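Local coordinates for protein Tp0751 (Treponema pallidum, PDB 5JK2) that forms a non-canonical lipocalin-type beta barrel that mediates adhesion to host extracellular matrix components and interactions with host cells, at residues 48-53 against 70-75; 88-93 against 112-117; 130-135 against 143-148. The protein carries 1 engineered substitution. All coordinates share one frame; numbering follows the deposited sequence.

Contact 1. Residues 48-53 against 70-75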
loop_
_atom_site.group_PDB
_atom_site.type_symbol
_atom_site.label_atom_id
_atom_site.label_comp_id
_atom_site.label_asym_id
_atom_site.label_seq_id
_atom_site.Cartn_x
_atom_site.Cartn_y
_atom_site.Cartn_z
ATOM N N HIS A 48 -2.824 9.567 1.383
ATOM C CA HIS A 48 -3.034 10.267 0.125
ATOM C C HIS A 48 -1.844 10.067 -0.811
ATOM O O HIS A 48 -1.976 10.170 -2.032
ATOM C CB HIS A 48 -3.275 11.753 0.387
ATOM C CG HIS A 48 -4.055 12.441 -0.691
ATOM N ND1 HIS A 48 -4.593 13.701 -0.535
ATOM C CD2 HIS A 48 -4.393 12.041 -1.942
ATOM C CE1 HIS A 48 -5.225 14.048 -1.641
ATOM N NE2 HIS A 48 -5.120 13.061 -2.510
ATOM N N LEU A 49 -0.687 9.761 -0.232
ATOM C CA LEU A 49 0.509 9.482 -1.017
ATOM C C LEU A 49 0.477 8.078 -1.610
ATOM O O LEU A 49 1.175 7.798 -2.583
ATOM C CB LEU A 49 1.767 9.647 -0.159
ATOM C CG LEU A 49 2.218 11.073 0.169
ATOM C CD1 LEU A 49 3.386 11.045 1.138
ATOM C CD2 LEU A 49 2.593 11.834 -1.098
ATOM N N LEU A 50 -0.325 7.194 -1.025
ATOM C CA LEU A 50 -0.384 5.809 -1.485
ATOM C C LEU A 50 -1.246 5.650 -2.727
ATOM O O LEU A 50 -1.009 4.755 -3.540
ATOM C CB LEU A 50 -0.917 4.897 -0.378
ATOM C CG LEU A 50 0.026 4.687 0.806
ATOM C CD1 LEU A 50 -0.677 3.933 1.911
ATOM C CD2 LEU A 50 1.277 3.945 0.365
ATOM N N ALA A 51 -2.249 6.513 -2.862
ATOM C CA ALA A 51 -3.169 6.460 -3.991
ATOM C C ALA A 51 -2.419 6.426 -5.320
ATOM O O ALA A 51 -1.846 7.428 -5.745
ATOM C CB ALA A 51 -4.113 7.646 -3.951
ATOM N N GLY A 52 -2.421 5.259 -5.960
ATOM C CA GLY A 52 -1.779 5.088 -7.250
ATOM C C GLY A 52 -1.131 3.728 -7.407
ATOM O O GLY A 52 -1.317 2.841 -6.580
ATOM N N LEU A 53 -0.360 3.575 -8.479
ATOM C CA LEU A 53 0.286 2.313 -8.808
ATOM C C LEU A 53 1.663 2.206 -8.171
ATOM O O LEU A 53 2.431 3.165 -8.186
ATOM C CB LEU A 53 0.411 2.169 -10.323
ATOM C CG LEU A 53 1.129 0.922 -10.839
ATOM C CD1 LEU A 53 0.366 -0.327 -10.452
ATOM C CD2 LEU A 53 1.300 1.013 -12.346
ATOM N N LEU A 70 1.066 -3.235 -6.601
ATOM C CA LEU A 70 0.033 -2.755 -5.694
ATOM C C LEU A 70 -0.565 -1.465 -6.227
ATOM O O LEU A 70 0.158 -0.519 -6.537
ATOM C CB LEU A 70 0.592 -2.516 -4.291
ATOM C CG LEU A 70 1.054 -3.733 -3.489
ATOM C CD1 LEU A 70 1.673 -3.279 -2.179
ATOM C CD2 LEU A 70 -0.098 -4.692 -3.232
ATOM N N PHE A 71 -1.888 -1.440 -6.344
ATOM C CA PHE A 71 -2.602 -0.212 -6.650
ATOM C C PHE A 71 -3.571 0.082 -5.514
ATOM O O PHE A 71 -4.467 -0.710 -5.226
ATOM C CB PHE A 71 -3.347 -0.311 -7.985
ATOM C CG PHE A 71 -3.894 1.003 -8.469
ATOM C CD1 PHE A 71 -5.034 1.542 -7.902
ATOM C CD2 PHE A 71 -3.259 1.705 -9.479
ATOM C CE1 PHE A 71 -5.533 2.750 -8.336
ATOM C CE2 PHE A 71 -3.759 2.917 -9.917
ATOM C CZ PHE A 71 -4.898 3.437 -9.344
ATOM N N PHE A 72 -3.371 1.221 -4.861
ATOM C CA PHE A 72 -4.246 1.656 -3.780
ATOM C C PHE A 72 -5.346 2.548 -4.345
ATOM O O PHE A 72 -5.107 3.708 -4.671
ATOM C CB PHE A 72 -3.444 2.397 -2.706
ATOM C CG PHE A 72 -2.330 1.579 -2.109
ATOM C CD1 PHE A 72 -1.134 1.410 -2.789
ATOM C CD2 PHE A 72 -2.475 0.986 -0.867
ATOM C CE1 PHE A 72 -0.110 0.661 -2.245
ATOM C CE2 PHE A 72 -1.452 0.236 -0.318
ATOM C CZ PHE A 72 -0.270 0.074 -1.009
ATOM N N ASP A 73 -6.547 1.993 -4.475
ATOM C CA ASP A 73 -7.675 2.727 -5.042
ATOM C C ASP A 73 -8.349 3.579 -3.970
ATOM O O ASP A 73 -9.190 3.098 -3.211
ATOM C CB ASP A 73 -8.679 1.758 -5.671
ATOM C CG ASP A 73 -9.701 2.460 -6.543
ATOM O OD1 ASP A 73 -10.278 3.476 -6.103
ATOM O OD2 ASP A 73 -9.921 1.996 -7.679
ATOM N N ARG A 74 -7.977 4.854 -3.928
ATOM C CA ARG A 74 -8.443 5.772 -2.895
ATOM C C ARG A 74 -9.951 5.979 -2.928
ATOM O O ARG A 74 -10.597 6.060 -1.885
ATOM C CB ARG A 74 -7.744 7.120 -3.044
ATOM C CG ARG A 74 -8.175 8.151 -2.017
ATOM C CD ARG A 74 -7.303 9.392 -2.075
ATOM N NE ARG A 74 -7.198 10.035 -0.769
ATOM C CZ ARG A 74 -6.507 9.536 0.253
ATOM N NH1 ARG A 74 -5.863 8.383 0.122
ATOM N NH2 ARG A 74 -6.462 10.186 1.407
ATOM N N GLU A 75 -10.499 6.075 -4.132
ATOM C CA GLU A 75 -11.918 6.346 -4.308
ATOM C C GLU A 75 -12.786 5.250 -3.707
ATOM O O GLU A 75 -13.737 5.529 -2.978
ATOM C CB GLU A 75 -12.241 6.509 -5.792
ATOM C CG GLU A 75 -12.006 7.918 -6.323
ATOM C CD GLU A 75 -13.013 8.930 -5.798
ATOM O OE1 GLU A 75 -12.841 10.136 -6.075
ATOM O OE2 GLU A 75 -13.979 8.525 -5.115
#
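The first hairpin pairing of the antiparallel barrel starts here: L53 and F71 face each other as a non-hydrogen-bonded pair, and the turn residues just before L53 pack on the end of strand 69-73. Next to that pair the backbone N of F72 donates to G52 O (3.1 Å), while the return bond from G52 N to F72 O is weak (3.4 Å). G52 suits its place because its phi of 144° would press any side chain against the preceding carbonyl; instead, its bare CA lies over the F71 ring, 4.2 Å from the ring centroid, in a CH-pi contact. F71 CD2 also touches L53 CB at 3.8 Å, so this aromatic spans the pair on its own side of the sheet.

F72 points to the other side. L50 CB sits over one face of its ring toward the rim, 4.0 Å from F72 CG, and G52 O lies near the ring plane at the edge. The W54 ring meets F72 about perpendicular, and L50 reaches on to V120 and F122, placing this apolar cluster inside the barrel.

Past the strand, R74 runs back alongside residues 48-51. Its CG is anti to the backbone N (179°), and the extended chain passes A51, with CB to CB at 3.8 Å between A51 and R74. The guanidinium then lies flat on the H48 imidazole, centres of H48 and R74 4.3 Å apart and planes 6° apart, with R74 NH1 3.4 Å from H48 CA. Two exposed residues thus join through flat stacking and contact with the H48 backbone, an arrangement that lets polar groups share a surface position with their flat faces together; L50 and F72, by contrast, meet as a buried apolar pair.

Contact 2. Residues 88-93 against 112-117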
loop_
_atom_site.group_PDB
_atom_site.type_symbol
_atom_site.label_atom_id
_atom_site.label_comp_id
_atom_site.label_asym_id
_atom_site.label_seq_id
_atom_site.Cartn_x
_atom_site.Cartn_y
_atom_site.Cartn_z
ATOM N N GLU A 88 -6.256 -9.658 -7.917
ATOM C CA GLU A 88 -7.231 -9.752 -6.842
ATOM C C GLU A 88 -7.335 -8.433 -6.091
ATOM O O GLU A 88 -6.407 -7.626 -6.106
ATOM C CB GLU A 88 -6.853 -10.880 -5.883
ATOM C CG GLU A 88 -5.475 -10.713 -5.256
ATOM C CD GLU A 88 -4.913 -12.012 -4.713
ATOM O OE1 GLU A 88 -5.114 -13.068 -5.350
ATOM O OE2 GLU A 88 -4.262 -11.975 -3.647
ATOM N N ILE A 89 -8.476 -8.221 -5.442
ATOM C CA ILE A 89 -8.749 -6.980 -4.731
ATOM C C ILE A 89 -9.174 -7.256 -3.301
ATOM O O ILE A 89 -9.871 -8.234 -3.033
ATOM C CB ILE A 89 -9.860 -6.166 -5.417
ATOM C CG1 ILE A 89 -9.542 -5.978 -6.903
ATOM C CG2 ILE A 89 -10.036 -4.822 -4.715
ATOM C CD1 ILE A 89 -10.631 -5.281 -7.700
ATOM N N PHE A 90 -8.759 -6.379 -2.392
ATOM C CA PHE A 90 -9.177 -6.456 -0.998
ATOM C C PHE A 90 -9.705 -5.105 -0.537
ATOM O O PHE A 90 -8.990 -4.105 -0.564
ATOM C CB PHE A 90 -8.021 -6.902 -0.096
ATOM C CG PHE A 90 -7.637 -8.342 -0.261
ATOM C CD1 PHE A 90 -7.019 -8.786 -1.419
ATOM C CD2 PHE A 90 -7.878 -9.249 0.751
ATOM C CE1 PHE A 90 -6.665 -10.115 -1.563
ATOM C CE2 PHE A 90 -7.527 -10.570 0.614
ATOM C CZ PHE A 90 -6.919 -11.006 -0.544
ATOM N N LEU A 91 -10.962 -5.086 -0.111
ATOM C CA LEU A 91 -11.583 -3.869 0.384
ATOM C C LEU A 91 -11.011 -3.507 1.744
ATOM O O LEU A 91 -10.849 -4.373 2.601
ATOM C CB LEU A 91 -13.098 -4.036 0.486
ATOM C CG LEU A 91 -13.821 -4.559 -0.752
ATOM C CD1 LEU A 91 -14.765 -5.680 -0.363
ATOM C CD2 LEU A 91 -14.577 -3.439 -1.444
ATOM N N VAL A 92 -10.719 -2.226 1.943
ATOM C CA VAL A 92 -10.146 -1.763 3.201
ATOM C C VAL A 92 -11.215 -1.651 4.281
ATOM O O VAL A 92 -12.094 -0.792 4.215
ATOM C CB VAL A 92 -9.455 -0.397 3.044
ATOM C CG1 VAL A 92 -8.761 -0.001 4.342
ATOM C CG2 VAL A 92 -8.452 -0.432 1.898
ATOM N N ASP A 93 -11.129 -2.524 5.278
ATOM C CA ASP A 93 -12.052 -2.494 6.401
ATOM C C ASP A 93 -11.595 -1.463 7.430
ATOM O O ASP A 93 -12.410 -0.896 8.158
ATOM C CB ASP A 93 -12.160 -3.880 7.037
ATOM C CG ASP A 93 -13.125 -4.791 6.298
ATOM O OD1 ASP A 93 -14.214 -4.322 5.912
ATOM O OD2 ASP A 93 -12.793 -5.980 6.108
ATOM N N SER A 112 -15.377 -13.270 2.367
ATOM C CA SER A 112 -15.157 -12.488 3.579
ATOM C C SER A 112 -14.219 -13.201 4.544
ATOM O O SER A 112 -13.583 -12.570 5.385
ATOM C CB SER A 112 -16.491 -12.202 4.272
ATOM O OG SER A 112 -17.122 -13.404 4.675
ATOM N N SER A 113 -14.148 -14.521 4.417
ATOM C CA SER A 113 -13.304 -15.339 5.279
ATOM C C SER A 113 -11.831 -14.993 5.115
ATOM O O SER A 113 -11.052 -15.070 6.066
ATOM C CB SER A 113 -13.515 -16.819 4.967
ATOM O OG SER A 113 -14.887 -17.105 4.771
ATOM N N ILE A 114 -11.464 -14.604 3.899
ATOM C CA ILE A 114 -10.077 -14.338 3.559
ATOM C C ILE A 114 -9.799 -12.842 3.590
ATOM O O ILE A 114 -10.438 -12.062 2.885
ATOM C CB ILE A 114 -9.735 -14.915 2.177
ATOM C CG1 ILE A 114 -9.887 -16.442 2.192
ATOM C CG2 ILE A 114 -8.317 -14.519 1.762
ATOM C CD1 ILE A 114 -10.054 -17.053 0.840
ATOM N N ARG A 115 -8.824 -12.466 4.407
ATOM C CA ARG A 115 -8.473 -11.076 4.623
ATOM C C ARG A 115 -6.960 -10.941 4.528
ATOM O O ARG A 115 -6.264 -11.934 4.339
ATOM C CB ARG A 115 -9.000 -10.612 5.982
ATOM C CG ARG A 115 -10.490 -10.872 6.153
ATOM C CD ARG A 115 -11.161 -9.861 7.066
ATOM N NE ARG A 115 -10.632 -9.903 8.424
ATOM C CZ ARG A 115 -11.095 -9.167 9.430
ATOM N NH1 ARG A 115 -10.550 -9.273 10.634
ATOM N NH2 ARG A 115 -12.100 -8.324 9.234
ATOM N N ARG A 116 -6.450 -9.721 4.651
ATOM C CA ARG A 116 -5.018 -9.488 4.503
ATOM C C ARG A 116 -4.562 -8.237 5.250
ATOM O O ARG A 116 -5.097 -7.148 5.039
ATOM C CB ARG A 116 -4.661 -9.375 3.019
ATOM C CG ARG A 116 -3.175 -9.241 2.734
ATOM C CD ARG A 116 -2.881 -9.402 1.256
ATOM N NE ARG A 116 -3.038 -10.787 0.823
ATOM C CZ ARG A 116 -3.099 -11.175 -0.446
ATOM N NH1 ARG A 116 -3.020 -10.282 -1.424
ATOM N NH2 ARG A 116 -3.241 -12.458 -0.740
ATOM N N ARG A 117 -3.573 -8.406 6.124
ATOM C CA ARG A 117 -2.989 -7.294 6.867
ATOM C C ARG A 117 -1.761 -6.755 6.156
ATOM O O ARG A 117 -0.938 -7.520 5.656
ATOM C CB ARG A 117 -2.616 -7.729 8.282
ATOM C CG ARG A 117 -3.813 -8.102 9.123
ATOM C CD ARG A 117 -3.450 -8.301 10.585
ATOM N NE ARG A 117 -4.625 -8.189 11.446
ATOM C CZ ARG A 117 -5.563 -9.125 11.565
ATOM N NH1 ARG A 117 -6.596 -8.928 12.372
ATOM N NH2 ARG A 117 -5.477 -10.256 10.875
#
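I114 meets F90 through its methyl branch: CG2 approaches F90 CE2 at 4.2 Å, a light apolar touch at the point where the chain enters strand 115-122. The carbonyl oxygen of I114 comes near the same ring atom, and the phenyl packs between two strands that are not neighbours in the sheet.

R115, next in order, starts away from strand 86-98, but its chain bends at chi3, placing NE to one side, and the end of the side chain comes nearer D93. The ion pair is long, with R115 NH2 4.0 Å from D93 OD2, and D93 has a stronger partner in R107. It therefore adds at most a modest attraction at the border of the contact.

R116 carries the polar part of the contact. Its CB packs 3.9 Å from F90 CE2, and its chain then turns so that F90 CZ lies 3.8 Å over the centre of one guanidinium face, the two planes being 30° apart. Beyond the ring, both terminal nitrogens converge on one oxygen: R116 NH1 and R116 NH2 are each 3.1 Å from E88 OE2, NH1 meeting the anti lone pair of OE2 and NH2 approaching it nearly along its C-O axis, both by bent bonds. E88 reaches this spot with CG between its backbone N and carbonyl carbon (chi1 59°), and that same CG lies in plane at the edge of the F90 ring. The carboxylate probably helps to offset the cost of burying the arginine's charge; R116 NE faces E134 in a salt bridge modelled too short for its length to be relied on, and F81 offers a cation-pi contact.

Strands 88-92 and 115-117 cross at 73° with their axes 7.9 Å apart. F90 and R116 thus join strands 86-98 and 115-122 across strand 101-108 in this closed antiparallel barrel of the calycin clan.

Contact 3. Residues 130-135 against 143-148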
loop_
_atom_site.group_PDB
_atom_site.type_symbol
_atom_site.label_atom_id
_atom_site.label_comp_id
_atom_site.label_asym_id
_atom_site.label_seq_id
_atom_site.Cartn_x
_atom_site.Cartn_y
_atom_site.Cartn_z
ATOM N N VAL A 130 6.726 -2.839 2.023
ATOM C CA VAL A 130 5.487 -3.510 2.395
ATOM C C VAL A 130 5.733 -4.863 3.054
ATOM O O VAL A 130 6.618 -5.616 2.650
ATOM C CB VAL A 130 4.579 -3.726 1.167
ATOM C CG1 VAL A 130 3.246 -4.342 1.585
ATOM C CG2 VAL A 130 4.348 -2.413 0.437
ATOM N N ARG A 131 4.931 -5.149 4.074
ATOM C CA ARG A 131 4.883 -6.459 4.703
ATOM C C ARG A 131 3.425 -6.891 4.704
ATOM O O ARG A 131 2.551 -6.138 5.132
ATOM C CB ARG A 131 5.470 -6.412 6.121
ATOM C CG ARG A 131 5.020 -7.520 7.080
ATOM C CD ARG A 131 5.737 -8.844 6.833
ATOM N NE ARG A 131 5.365 -9.849 7.833
ATOM C CZ ARG A 131 5.924 -11.051 7.948
ATOM N NH1 ARG A 131 6.897 -11.424 7.126
ATOM N NH2 ARG A 131 5.509 -11.883 8.892
ATOM N N ALA A 132 3.169 -8.097 4.211
ATOM C CA ALA A 132 1.809 -8.604 4.093
ATOM C C ALA A 132 1.639 -9.883 4.901
ATOM O O ALA A 132 2.565 -10.685 5.012
ATOM C CB ALA A 132 1.459 -8.846 2.635
ATOM N N VAL A 133 0.452 -10.059 5.469
ATOM C CA VAL A 133 0.146 -11.229 6.279
ATOM C C VAL A 133 -1.296 -11.656 6.061
ATOM O O VAL A 133 -2.222 -10.891 6.327
ATOM C CB VAL A 133 0.373 -10.954 7.779
ATOM C CG1 VAL A 133 -0.096 -12.137 8.626
ATOM C CG2 VAL A 133 1.834 -10.645 8.040
ATOM N N GLU A 134 -1.486 -12.885 5.595
ATOM C CA GLU A 134 -2.829 -13.381 5.341
ATOM C C GLU A 134 -3.551 -13.662 6.651
ATOM O O GLU A 134 -2.937 -13.757 7.712
ATOM C CB GLU A 134 -2.796 -14.645 4.474
ATOM C CG GLU A 134 -2.770 -14.394 2.971
ATOM C CD GLU A 134 -3.937 -13.556 2.489
ATOM O OE1 GLU A 134 -3.796 -12.319 2.429
ATOM O OE2 GLU A 134 -4.993 -14.135 2.154
ATOM N N ASP A 135 -4.866 -13.807 6.549
ATOM C CA ASP A 135 -5.730 -14.019 7.696
ATOM C C ASP A 135 -6.992 -14.746 7.245
ATOM O O ASP A 135 -8.028 -14.122 7.017
ATOM C CB ASP A 135 -6.081 -12.681 8.357
ATOM C CG ASP A 135 -7.114 -12.821 9.461
ATOM O OD1 ASP A 135 -7.166 -13.893 10.099
ATOM O OD2 ASP A 135 -7.877 -11.857 9.687
ATOM N N SER A 143 3.784 -16.153 7.516
ATOM C CA SER A 143 5.110 -16.377 6.929
ATOM C C SER A 143 5.400 -15.234 5.932
ATOM O O SER A 143 4.580 -14.325 5.779
ATOM C CB SER A 143 5.216 -17.756 6.245
ATOM O OG SER A 143 4.282 -17.946 5.200
ATOM N N THR A 144 6.569 -15.255 5.290
ATOM C CA THR A 144 6.908 -14.257 4.267
ATOM C C THR A 144 5.932 -14.342 3.100
ATOM O O THR A 144 5.510 -15.434 2.715
ATOM C CB THR A 144 8.347 -14.436 3.720
ATOM O OG1 THR A 144 8.679 -13.330 2.871
ATOM C CG2 THR A 144 8.467 -15.730 2.924
ATOM N N SER A 145 5.592 -13.189 2.532
ATOM C CA SER A 145 4.631 -13.122 1.438
ATOM C C SER A 145 5.317 -12.791 0.122
ATOM O O SER A 145 6.442 -12.297 0.107
ATOM C CB SER A 145 3.556 -12.078 1.744
ATOM O OG SER A 145 2.654 -11.939 0.661
ATOM N N MET A 146 4.632 -13.073 -0.981
ATOM C CA MET A 146 5.136 -12.719 -2.302
ATOM C C MET A 146 5.067 -11.211 -2.501
ATOM O O MET A 146 5.735 -10.653 -3.370
ATOM C CB MET A 146 4.335 -13.431 -3.395
ATOM C CG MET A 146 2.873 -13.013 -3.472
ATOM S SD MET A 146 1.918 -13.964 -4.667
ATOM C CE MET A 146 2.883 -13.731 -6.145
ATOM N N TRP A 147 4.249 -10.559 -1.680
ATOM C CA TRP A 147 4.041 -9.121 -1.770
ATOM C C TRP A 147 5.045 -8.349 -0.920
ATOM O O TRP A 147 5.235 -7.150 -1.115
ATOM C CB TRP A 147 2.613 -8.774 -1.342
ATOM C CG TRP A 147 1.575 -9.604 -2.034
ATOM C CD1 TRP A 147 0.778 -10.555 -1.473
ATOM C CD2 TRP A 147 1.237 -9.568 -3.425
ATOM N NE1 TRP A 147 -0.042 -11.108 -2.425
ATOM C CE2 TRP A 147 0.221 -10.519 -3.632
ATOM C CE3 TRP A 147 1.693 -8.820 -4.513
ATOM C CZ2 TRP A 147 -0.344 -10.744 -4.882
ATOM C CZ3 TRP A 147 1.127 -9.044 -5.752
ATOM C CH2 TRP A 147 0.121 -9.996 -5.927
ATOM N N ASP A 148 5.681 -9.038 0.024
ATOM C CA ASP A 148 6.717 -8.427 0.850
ATOM C C ASP A 148 7.851 -7.895 -0.010
ATOM O O ASP A 148 8.313 -8.570 -0.928
ATOM C CB ASP A 148 7.273 -9.431 1.861
ATOM C CG ASP A 148 6.365 -9.623 3.056
ATOM O OD1 ASP A 148 5.164 -9.305 2.951
ATOM O OD2 ASP A 148 6.858 -10.096 4.101
#
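D148 grips the backbone of A132 with one carboxylate oxygen: A132 N donates to D148 OD1 at 2.7 Å, with 160° at the hydrogen and the donor on the syn side but tilted 24° out of the carboxylate plane. The other oxygen turns to R131, whose chain bends at chi2 (78°). The salt bridge from R131 NH1 to D148 OD2 is weak at 3.3 Å, and R131 CD lies as close to that oxygen, at 3.2 Å. One aspartate thus serves two consecutive residues, a backbone N-H and a charged tip, while R131 NH2 adds a weak bond to G142.

V130 O accepts a CA-H contact from D148 CA at 3.3 Å, just before the backbones of V130 and G149 pair.

Within the loop, S145 OG accepts from W147 N at 3.2 Å, an ST turn for which serine is well suited. S145 CB lies 3.7 Å from A132 O. Small A132 lets the loop lie close, its CB 4.1 Å from W147 CB, and the indole runs on to meet F81 edge-to-face.

Here the loop that follows strand 127-135 folds back along it before strand 149-153 begins. A side-chain oxygen takes the A132 N-H just beyond the V130-G149 pairing of these two antiparallel barrel strands, as a strand carbonyl might.

Overall arrangement
The three contacts lie in series along the chain and share the closed eight-stranded sheet. Contacts 2 and 3 are most closely joined, their centres about 13 Å apart: strands 115-122 and 127-135 are neighbours, with R117 N 2.8 Å from V133 O, and E134 of contact 3 pairs with R116 of contact 2, although that modelled distance is too short to trust. Contact 1, whose centre is about 18 Å from that of contact 3, touches it inside the barrel through L70 CD1 and V130 CG2 at 3.8 Å. Contacts 1 and 2 do not touch, with about 6 Å between nearest atoms. Together they join the first, middle and last parts of one barrel.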